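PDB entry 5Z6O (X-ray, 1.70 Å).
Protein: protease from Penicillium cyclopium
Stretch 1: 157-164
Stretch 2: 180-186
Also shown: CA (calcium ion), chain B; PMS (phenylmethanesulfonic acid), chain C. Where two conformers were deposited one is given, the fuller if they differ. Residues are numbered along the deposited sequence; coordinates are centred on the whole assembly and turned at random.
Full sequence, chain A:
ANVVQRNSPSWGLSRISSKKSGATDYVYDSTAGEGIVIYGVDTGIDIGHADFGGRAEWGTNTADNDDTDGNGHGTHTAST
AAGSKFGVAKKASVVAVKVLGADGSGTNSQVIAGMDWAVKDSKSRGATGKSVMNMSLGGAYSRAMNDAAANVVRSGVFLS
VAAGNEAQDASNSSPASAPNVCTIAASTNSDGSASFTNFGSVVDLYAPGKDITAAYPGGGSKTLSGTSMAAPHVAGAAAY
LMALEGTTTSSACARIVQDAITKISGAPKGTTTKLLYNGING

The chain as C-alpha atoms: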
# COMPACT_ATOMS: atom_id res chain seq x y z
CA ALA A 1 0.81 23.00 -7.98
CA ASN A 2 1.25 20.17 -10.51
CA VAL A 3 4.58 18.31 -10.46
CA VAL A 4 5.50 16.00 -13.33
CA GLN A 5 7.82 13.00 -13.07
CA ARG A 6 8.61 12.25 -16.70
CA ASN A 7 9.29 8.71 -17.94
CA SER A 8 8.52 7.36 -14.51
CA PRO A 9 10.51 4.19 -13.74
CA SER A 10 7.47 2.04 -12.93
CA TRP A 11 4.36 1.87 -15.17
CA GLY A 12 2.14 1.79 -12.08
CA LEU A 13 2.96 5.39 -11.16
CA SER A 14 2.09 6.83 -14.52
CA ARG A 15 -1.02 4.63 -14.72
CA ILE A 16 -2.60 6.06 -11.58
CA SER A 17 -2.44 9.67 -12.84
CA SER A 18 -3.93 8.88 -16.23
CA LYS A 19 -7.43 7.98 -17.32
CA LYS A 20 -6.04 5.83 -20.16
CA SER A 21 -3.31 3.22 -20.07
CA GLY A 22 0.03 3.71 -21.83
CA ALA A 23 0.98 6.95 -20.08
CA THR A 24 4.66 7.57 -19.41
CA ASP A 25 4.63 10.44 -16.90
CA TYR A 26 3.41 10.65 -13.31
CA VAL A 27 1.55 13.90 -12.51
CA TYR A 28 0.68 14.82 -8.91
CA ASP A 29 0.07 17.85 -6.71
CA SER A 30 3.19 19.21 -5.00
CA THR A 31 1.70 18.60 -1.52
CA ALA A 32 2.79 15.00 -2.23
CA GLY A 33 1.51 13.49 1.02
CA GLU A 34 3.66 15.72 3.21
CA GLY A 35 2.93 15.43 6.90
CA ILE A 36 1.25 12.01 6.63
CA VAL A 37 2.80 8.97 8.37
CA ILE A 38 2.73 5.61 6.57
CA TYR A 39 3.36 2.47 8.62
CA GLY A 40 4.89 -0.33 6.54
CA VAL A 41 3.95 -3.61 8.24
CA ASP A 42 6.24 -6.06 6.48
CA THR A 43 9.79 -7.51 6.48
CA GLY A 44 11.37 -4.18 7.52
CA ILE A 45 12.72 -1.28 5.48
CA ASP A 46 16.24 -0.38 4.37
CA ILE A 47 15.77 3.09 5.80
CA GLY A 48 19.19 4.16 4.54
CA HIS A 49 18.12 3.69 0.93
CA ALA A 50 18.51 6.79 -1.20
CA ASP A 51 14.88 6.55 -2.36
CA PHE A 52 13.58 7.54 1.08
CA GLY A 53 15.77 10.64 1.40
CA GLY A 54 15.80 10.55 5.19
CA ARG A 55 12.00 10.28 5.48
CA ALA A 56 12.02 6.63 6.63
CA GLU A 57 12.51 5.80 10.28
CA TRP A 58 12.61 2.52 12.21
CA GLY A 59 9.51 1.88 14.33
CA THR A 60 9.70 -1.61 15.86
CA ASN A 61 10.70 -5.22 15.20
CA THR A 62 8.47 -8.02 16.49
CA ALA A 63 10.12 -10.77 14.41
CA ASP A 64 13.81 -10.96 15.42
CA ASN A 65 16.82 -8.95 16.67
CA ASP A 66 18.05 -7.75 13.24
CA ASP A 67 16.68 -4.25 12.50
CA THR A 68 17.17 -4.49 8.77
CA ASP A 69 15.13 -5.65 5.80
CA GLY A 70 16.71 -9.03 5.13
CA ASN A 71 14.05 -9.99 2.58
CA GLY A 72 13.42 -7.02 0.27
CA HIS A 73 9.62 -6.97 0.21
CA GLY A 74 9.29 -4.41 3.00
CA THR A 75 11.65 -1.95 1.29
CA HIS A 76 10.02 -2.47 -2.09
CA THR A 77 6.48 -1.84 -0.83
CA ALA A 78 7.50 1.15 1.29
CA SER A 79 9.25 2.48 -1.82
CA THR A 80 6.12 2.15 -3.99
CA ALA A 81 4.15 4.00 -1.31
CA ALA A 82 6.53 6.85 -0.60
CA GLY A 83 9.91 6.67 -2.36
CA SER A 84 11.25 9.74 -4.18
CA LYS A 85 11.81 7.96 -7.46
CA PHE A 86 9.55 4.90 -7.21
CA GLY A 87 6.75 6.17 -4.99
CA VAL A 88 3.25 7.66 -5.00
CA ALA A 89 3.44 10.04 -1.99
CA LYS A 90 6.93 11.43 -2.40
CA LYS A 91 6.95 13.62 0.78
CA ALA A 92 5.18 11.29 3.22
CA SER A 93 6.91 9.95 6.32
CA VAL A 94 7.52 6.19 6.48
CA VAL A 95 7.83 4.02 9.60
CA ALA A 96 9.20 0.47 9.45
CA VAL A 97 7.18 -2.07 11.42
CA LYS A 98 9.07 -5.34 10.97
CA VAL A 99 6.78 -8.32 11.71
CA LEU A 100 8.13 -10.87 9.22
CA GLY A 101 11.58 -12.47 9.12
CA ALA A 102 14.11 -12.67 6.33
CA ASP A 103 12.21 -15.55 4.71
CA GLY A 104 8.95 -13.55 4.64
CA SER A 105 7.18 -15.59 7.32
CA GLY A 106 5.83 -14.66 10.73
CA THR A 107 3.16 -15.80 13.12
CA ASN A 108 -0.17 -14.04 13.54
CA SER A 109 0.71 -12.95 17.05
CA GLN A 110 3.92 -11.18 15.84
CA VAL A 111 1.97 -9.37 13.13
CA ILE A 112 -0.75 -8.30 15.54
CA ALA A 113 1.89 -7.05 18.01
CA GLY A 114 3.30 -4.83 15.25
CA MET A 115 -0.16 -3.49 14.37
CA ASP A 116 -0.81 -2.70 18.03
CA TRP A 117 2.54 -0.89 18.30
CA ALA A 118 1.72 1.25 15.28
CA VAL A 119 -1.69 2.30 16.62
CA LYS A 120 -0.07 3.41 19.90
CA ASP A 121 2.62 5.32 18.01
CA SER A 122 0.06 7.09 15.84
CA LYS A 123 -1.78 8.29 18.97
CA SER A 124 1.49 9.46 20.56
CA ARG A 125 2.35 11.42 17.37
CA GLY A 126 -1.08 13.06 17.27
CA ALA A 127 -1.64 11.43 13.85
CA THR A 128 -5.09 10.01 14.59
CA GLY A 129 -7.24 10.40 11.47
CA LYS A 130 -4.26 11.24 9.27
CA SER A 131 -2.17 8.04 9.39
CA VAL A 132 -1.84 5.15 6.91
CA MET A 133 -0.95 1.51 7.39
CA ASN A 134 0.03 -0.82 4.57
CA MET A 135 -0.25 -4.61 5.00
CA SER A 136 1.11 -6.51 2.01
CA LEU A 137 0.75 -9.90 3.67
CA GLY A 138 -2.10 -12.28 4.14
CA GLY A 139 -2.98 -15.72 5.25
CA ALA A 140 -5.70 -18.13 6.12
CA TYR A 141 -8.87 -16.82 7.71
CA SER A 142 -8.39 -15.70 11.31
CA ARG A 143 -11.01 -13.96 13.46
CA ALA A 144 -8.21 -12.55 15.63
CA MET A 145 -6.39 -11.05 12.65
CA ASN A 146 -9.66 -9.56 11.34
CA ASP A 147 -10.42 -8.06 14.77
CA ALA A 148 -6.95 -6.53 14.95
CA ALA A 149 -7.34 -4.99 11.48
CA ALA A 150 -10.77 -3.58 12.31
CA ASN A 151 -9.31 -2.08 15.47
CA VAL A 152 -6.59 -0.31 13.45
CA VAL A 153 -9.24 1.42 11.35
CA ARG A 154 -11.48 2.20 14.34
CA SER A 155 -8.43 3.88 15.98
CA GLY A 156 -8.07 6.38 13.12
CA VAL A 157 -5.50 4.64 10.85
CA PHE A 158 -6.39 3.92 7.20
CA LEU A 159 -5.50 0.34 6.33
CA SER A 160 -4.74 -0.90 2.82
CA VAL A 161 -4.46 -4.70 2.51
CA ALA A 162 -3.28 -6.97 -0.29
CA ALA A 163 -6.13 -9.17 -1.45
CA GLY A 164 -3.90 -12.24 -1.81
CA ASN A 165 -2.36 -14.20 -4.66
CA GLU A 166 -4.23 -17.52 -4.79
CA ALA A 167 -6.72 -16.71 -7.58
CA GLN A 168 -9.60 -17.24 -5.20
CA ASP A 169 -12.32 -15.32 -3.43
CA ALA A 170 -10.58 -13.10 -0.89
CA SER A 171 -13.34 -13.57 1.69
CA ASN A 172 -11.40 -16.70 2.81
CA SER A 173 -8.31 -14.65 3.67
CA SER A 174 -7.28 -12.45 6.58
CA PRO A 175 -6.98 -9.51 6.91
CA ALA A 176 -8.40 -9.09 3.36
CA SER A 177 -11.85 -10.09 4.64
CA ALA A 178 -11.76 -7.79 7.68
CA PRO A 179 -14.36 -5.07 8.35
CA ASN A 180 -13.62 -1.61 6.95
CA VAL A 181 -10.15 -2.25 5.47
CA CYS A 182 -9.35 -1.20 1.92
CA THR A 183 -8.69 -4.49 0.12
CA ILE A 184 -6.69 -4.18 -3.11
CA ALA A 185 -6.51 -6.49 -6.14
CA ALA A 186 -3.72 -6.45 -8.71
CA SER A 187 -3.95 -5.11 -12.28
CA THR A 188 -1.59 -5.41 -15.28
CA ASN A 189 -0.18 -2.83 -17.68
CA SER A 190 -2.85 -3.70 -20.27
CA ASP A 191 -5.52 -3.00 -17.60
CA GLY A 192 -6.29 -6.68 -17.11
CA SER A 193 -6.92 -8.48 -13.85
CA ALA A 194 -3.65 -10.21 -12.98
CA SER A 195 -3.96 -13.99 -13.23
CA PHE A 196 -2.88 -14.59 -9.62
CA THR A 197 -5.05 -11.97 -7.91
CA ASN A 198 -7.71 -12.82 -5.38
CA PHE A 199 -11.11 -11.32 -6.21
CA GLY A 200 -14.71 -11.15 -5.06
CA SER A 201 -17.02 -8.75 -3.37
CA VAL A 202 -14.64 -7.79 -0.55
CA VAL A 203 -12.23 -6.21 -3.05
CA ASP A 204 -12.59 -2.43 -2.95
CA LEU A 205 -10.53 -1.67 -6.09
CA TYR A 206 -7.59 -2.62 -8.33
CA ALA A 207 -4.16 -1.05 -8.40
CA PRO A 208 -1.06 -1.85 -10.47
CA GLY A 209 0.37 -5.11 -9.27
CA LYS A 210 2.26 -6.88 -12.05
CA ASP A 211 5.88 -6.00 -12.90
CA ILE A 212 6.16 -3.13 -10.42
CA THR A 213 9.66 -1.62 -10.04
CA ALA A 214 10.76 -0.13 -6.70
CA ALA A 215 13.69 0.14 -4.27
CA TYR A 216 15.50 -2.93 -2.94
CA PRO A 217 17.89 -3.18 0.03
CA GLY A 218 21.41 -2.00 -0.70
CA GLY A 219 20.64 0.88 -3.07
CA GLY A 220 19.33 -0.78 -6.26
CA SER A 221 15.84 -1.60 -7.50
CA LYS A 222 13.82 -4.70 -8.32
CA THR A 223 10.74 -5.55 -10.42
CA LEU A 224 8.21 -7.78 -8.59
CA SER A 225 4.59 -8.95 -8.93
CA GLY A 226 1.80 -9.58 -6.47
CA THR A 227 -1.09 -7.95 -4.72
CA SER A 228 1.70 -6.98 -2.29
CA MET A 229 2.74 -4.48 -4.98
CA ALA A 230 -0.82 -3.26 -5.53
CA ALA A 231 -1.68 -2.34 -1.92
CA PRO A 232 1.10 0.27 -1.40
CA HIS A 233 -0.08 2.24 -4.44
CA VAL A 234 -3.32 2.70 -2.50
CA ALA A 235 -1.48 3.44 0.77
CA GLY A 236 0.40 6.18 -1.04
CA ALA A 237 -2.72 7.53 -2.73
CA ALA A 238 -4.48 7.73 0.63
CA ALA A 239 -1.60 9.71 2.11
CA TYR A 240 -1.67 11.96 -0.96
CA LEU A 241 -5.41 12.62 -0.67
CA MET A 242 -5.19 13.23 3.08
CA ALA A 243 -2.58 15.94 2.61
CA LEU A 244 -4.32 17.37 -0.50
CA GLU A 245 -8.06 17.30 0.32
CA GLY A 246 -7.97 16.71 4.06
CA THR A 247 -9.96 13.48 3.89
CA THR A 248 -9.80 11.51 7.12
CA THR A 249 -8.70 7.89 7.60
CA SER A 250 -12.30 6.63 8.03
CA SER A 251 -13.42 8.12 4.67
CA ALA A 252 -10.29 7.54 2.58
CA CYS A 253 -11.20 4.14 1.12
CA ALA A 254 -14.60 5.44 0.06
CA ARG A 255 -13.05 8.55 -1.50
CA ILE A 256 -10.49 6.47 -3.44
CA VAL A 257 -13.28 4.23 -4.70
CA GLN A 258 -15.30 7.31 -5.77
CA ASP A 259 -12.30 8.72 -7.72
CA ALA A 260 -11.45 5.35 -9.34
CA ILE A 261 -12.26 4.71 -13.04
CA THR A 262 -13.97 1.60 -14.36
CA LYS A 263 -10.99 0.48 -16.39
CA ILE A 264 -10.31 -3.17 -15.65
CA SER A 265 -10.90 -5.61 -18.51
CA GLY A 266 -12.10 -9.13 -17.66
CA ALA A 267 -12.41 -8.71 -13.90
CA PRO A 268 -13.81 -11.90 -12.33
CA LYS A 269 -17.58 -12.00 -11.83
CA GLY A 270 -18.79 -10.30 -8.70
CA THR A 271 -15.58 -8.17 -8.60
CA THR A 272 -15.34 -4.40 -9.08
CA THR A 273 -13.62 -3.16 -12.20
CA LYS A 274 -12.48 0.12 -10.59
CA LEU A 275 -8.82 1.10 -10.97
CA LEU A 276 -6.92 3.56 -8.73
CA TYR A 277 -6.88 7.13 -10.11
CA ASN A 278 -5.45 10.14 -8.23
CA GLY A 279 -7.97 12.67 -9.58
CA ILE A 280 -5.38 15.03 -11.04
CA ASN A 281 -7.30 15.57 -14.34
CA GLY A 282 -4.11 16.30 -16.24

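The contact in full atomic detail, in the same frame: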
# COMPACT_ATOMS: atom_id res chain seq x y z
N VAL A 157 -6.58 4.93 11.80
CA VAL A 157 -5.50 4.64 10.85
C VAL A 157 -6.10 3.94 9.62
O VAL A 157 -6.74 2.90 9.76
CB VAL A 157 -4.40 3.77 11.49
CG1 VAL A 157 -3.26 3.49 10.48
CG2 VAL A 157 -3.77 4.44 12.71
N PHE A 158 -5.90 4.53 8.43
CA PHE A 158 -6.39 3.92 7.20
C PHE A 158 -5.57 2.67 6.93
O PHE A 158 -4.36 2.66 7.17
CB PHE A 158 -6.26 4.92 6.04
CG PHE A 158 -6.42 4.29 4.66
CD1 PHE A 158 -7.66 4.17 4.07
CD2 PHE A 158 -5.30 3.84 3.98
CE1 PHE A 158 -7.78 3.61 2.79
CE2 PHE A 158 -5.40 3.29 2.72
CZ PHE A 158 -6.64 3.18 2.12
N LEU A 159 -6.22 1.60 6.46
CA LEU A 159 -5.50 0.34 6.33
C LEU A 159 -5.72 -0.22 4.94
O LEU A 159 -6.85 -0.59 4.58
CB LEU A 159 -5.93 -0.64 7.43
CG LEU A 159 -5.30 -2.04 7.38
CD1 LEU A 159 -3.77 -1.99 7.23
CD2 LEU A 159 -5.70 -2.78 8.65
N SER A 160 -4.68 -0.24 4.12
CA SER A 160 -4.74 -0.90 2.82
C SER A 160 -4.13 -2.29 2.92
O SER A 160 -3.04 -2.45 3.48
CB SER A 160 -4.01 -0.07 1.75
OG SER A 160 -2.68 0.15 2.11
N VAL A 161 -4.82 -3.29 2.38
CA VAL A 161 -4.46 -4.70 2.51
C VAL A 161 -4.40 -5.36 1.15
O VAL A 161 -5.34 -5.22 0.35
CB VAL A 161 -5.50 -5.42 3.41
CG1 VAL A 161 -5.17 -6.87 3.53
CG2 VAL A 161 -5.52 -4.79 4.81
N ALA A 162 -3.35 -6.15 0.91
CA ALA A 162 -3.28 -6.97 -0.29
C ALA A 162 -4.39 -8.01 -0.29
O ALA A 162 -4.66 -8.66 0.73
CB ALA A 162 -1.92 -7.65 -0.39
N ALA A 163 -5.02 -8.21 -1.44
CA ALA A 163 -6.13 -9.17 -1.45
C ALA A 163 -5.65 -10.62 -1.37
O ALA A 163 -6.43 -11.49 -0.95
CB ALA A 163 -6.98 -9.00 -2.70
N GLY A 164 -4.40 -10.88 -1.76
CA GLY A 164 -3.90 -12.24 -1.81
C GLY A 164 -3.67 -12.71 -3.24
O GLY A 164 -4.19 -12.13 -4.21
N ASN A 180 -14.02 -3.00 7.15
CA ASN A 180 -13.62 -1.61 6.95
C ASN A 180 -12.19 -1.40 6.47
O ASN A 180 -11.74 -0.23 6.49
CB ASN A 180 -13.78 -0.80 8.25
CG ASN A 180 -15.19 -0.88 8.78
OD1 ASN A 180 -16.14 -0.61 8.04
ND2 ASN A 180 -15.34 -1.28 10.04
N VAL A 181 -11.47 -2.44 6.07
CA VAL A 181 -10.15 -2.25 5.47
C VAL A 181 -10.34 -1.98 4.00
O VAL A 181 -11.43 -2.17 3.47
CB VAL A 181 -9.22 -3.47 5.69
CG1 VAL A 181 -8.96 -3.70 7.17
CG2 VAL A 181 -9.81 -4.71 5.04
N CYS A 182 -9.28 -1.51 3.34
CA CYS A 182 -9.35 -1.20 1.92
C CYS A 182 -8.57 -2.32 1.24
O CYS A 182 -7.35 -2.39 1.35
CB CYS A 182 -8.76 0.19 1.66
SG CYS A 182 -9.49 1.05 0.23
N THR A 183 -9.29 -3.26 0.63
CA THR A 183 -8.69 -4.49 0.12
C THR A 183 -8.43 -4.36 -1.38
O THR A 183 -9.36 -4.06 -2.15
CB THR A 183 -9.64 -5.66 0.38
OG1 THR A 183 -9.85 -5.79 1.79
CG2 THR A 183 -9.09 -6.95 -0.17
N ILE A 184 -7.18 -4.64 -1.80
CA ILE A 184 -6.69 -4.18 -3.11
C ILE A 184 -6.31 -5.38 -3.96
O ILE A 184 -5.47 -6.20 -3.56
CB ILE A 184 -5.49 -3.23 -2.96
CG1 ILE A 184 -5.73 -2.14 -1.90
CG2 ILE A 184 -5.15 -2.60 -4.30
CD1 ILE A 184 -7.05 -1.38 -2.14
N ALA A 185 -6.89 -5.47 -5.16
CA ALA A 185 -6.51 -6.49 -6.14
C ALA A 185 -5.51 -5.92 -7.13
O ALA A 185 -5.30 -4.70 -7.21
CB ALA A 185 -7.76 -7.02 -6.86
N ALA A 186 -4.86 -6.82 -7.87
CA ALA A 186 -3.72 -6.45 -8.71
C ALA A 186 -4.09 -6.37 -10.19
O ALA A 186 -4.68 -7.30 -10.73
CB ALA A 186 -2.59 -7.45 -8.53
CA CA B . -13.60 -2.60 2.16
C PMS C . 3.17 -11.32 -0.48
S PMS C . 3.24 -10.15 -1.87
C1 PMS C . 1.71 -11.64 -0.12
C2 PMS C . 0.69 -10.70 -0.22
C3 PMS C . -0.61 -11.03 0.12
C4 PMS C . -0.92 -12.30 0.57
C5 PMS C . 0.10 -13.24 0.67
C6 PMS C . 1.40 -12.92 0.32
O2S PMS C . 4.57 -10.20 -2.58
O1S PMS C . 2.27 -10.51 -2.96
O HOH W 1 -9.20 1.61 5.90
O HOH W 2 -14.51 -3.63 4.41
O HOH W 3 -12.65 -4.69 2.34
O HOH W 4 -13.84 -0.41 3.02
O HOH W 5 -14.77 -4.09 0.92
O HOH W 6 -15.98 -2.26 1.92

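What holds the two backbones together? Four hydrogen bonds between main-chain atoms link them in a parallel ladder. Cys182 N donates to Leu159 O at 2.9 Å, and Val161 N donates to Cys182 O, also at 2.9 Å; Ile184 N then donates to Val161 O at 2.9 Å, and Ala163 N closes the series on Ile184 O at 3.0 Å. Cys182 and Val161 thus each use both their NH and their CO in the ladder, reaching two different residues on the other strand, as parallel pairing requires. The first two bonds are nearly straight, with angles at the hydrogen of 164° and 162°, whereas the last two bend to 148° and 140°.

How do the strands lie relative to one another? They run in the same direction, with axes 32° apart, and Ser160 pairs with Cys182, Val161 with Thr183 and Ala162 with Ile184. The CA atoms of Ser160 and Cys182 are 4.7 Å apart, and those of Ala162 and Ile184 are 5.2 Å apart, so the spacing widens along the pairing. Between the conventional bonds, alpha hydrogens turn toward carbonyls: Ser160 CA lies 3.3 Å from Cys182 O, and Thr183 CA lies 3.4 Å from Val161 O.

Which side chains meet across the ladder? Ser160, Cys182, Ala162 and Ile184 point to one face of the sheet, Val161 and Thr183 to the other. Phe158, with its CA-to-CB bond sideways, brings the end of its ring back to the neighbouring strand, where Phe158 CZ comes within 3.7 Å of Cys182 CB, an oblique approach. Val181 points toward the first stretch and meets two aliphatic residues: Leu159 CD2 is 3.7 Å from Val181 CG1, and Val161 CG2 is 4.0 Å from Val181 CB. Farther along, the small Ala163 also points across, its CB 3.9 Å from Thr183 CG2. These apolar contacts contribute to the 414 Å² buried between the stretches.

What do water and the bound groups add at the margins? Water 1 accepts from Leu159 N at 3.0 Å and can donate to Asn180 O, 3.2 Å away, bridging the backbones just before the direct ladder begins. The calcium ion takes Val181 O as a ligand at 2.6 Å, so this carbonyl serves the metal while the next residue's joins the sheet. Water 3, another calcium ligand, donates to Thr183 OG1 at 3.1 Å. Near the other end, the phenylmethanesulfonic acid ring rests against the first stretch, its C3 3.7 Å from Ala162 CB and its C4 3.8 Å from Gly164 CA.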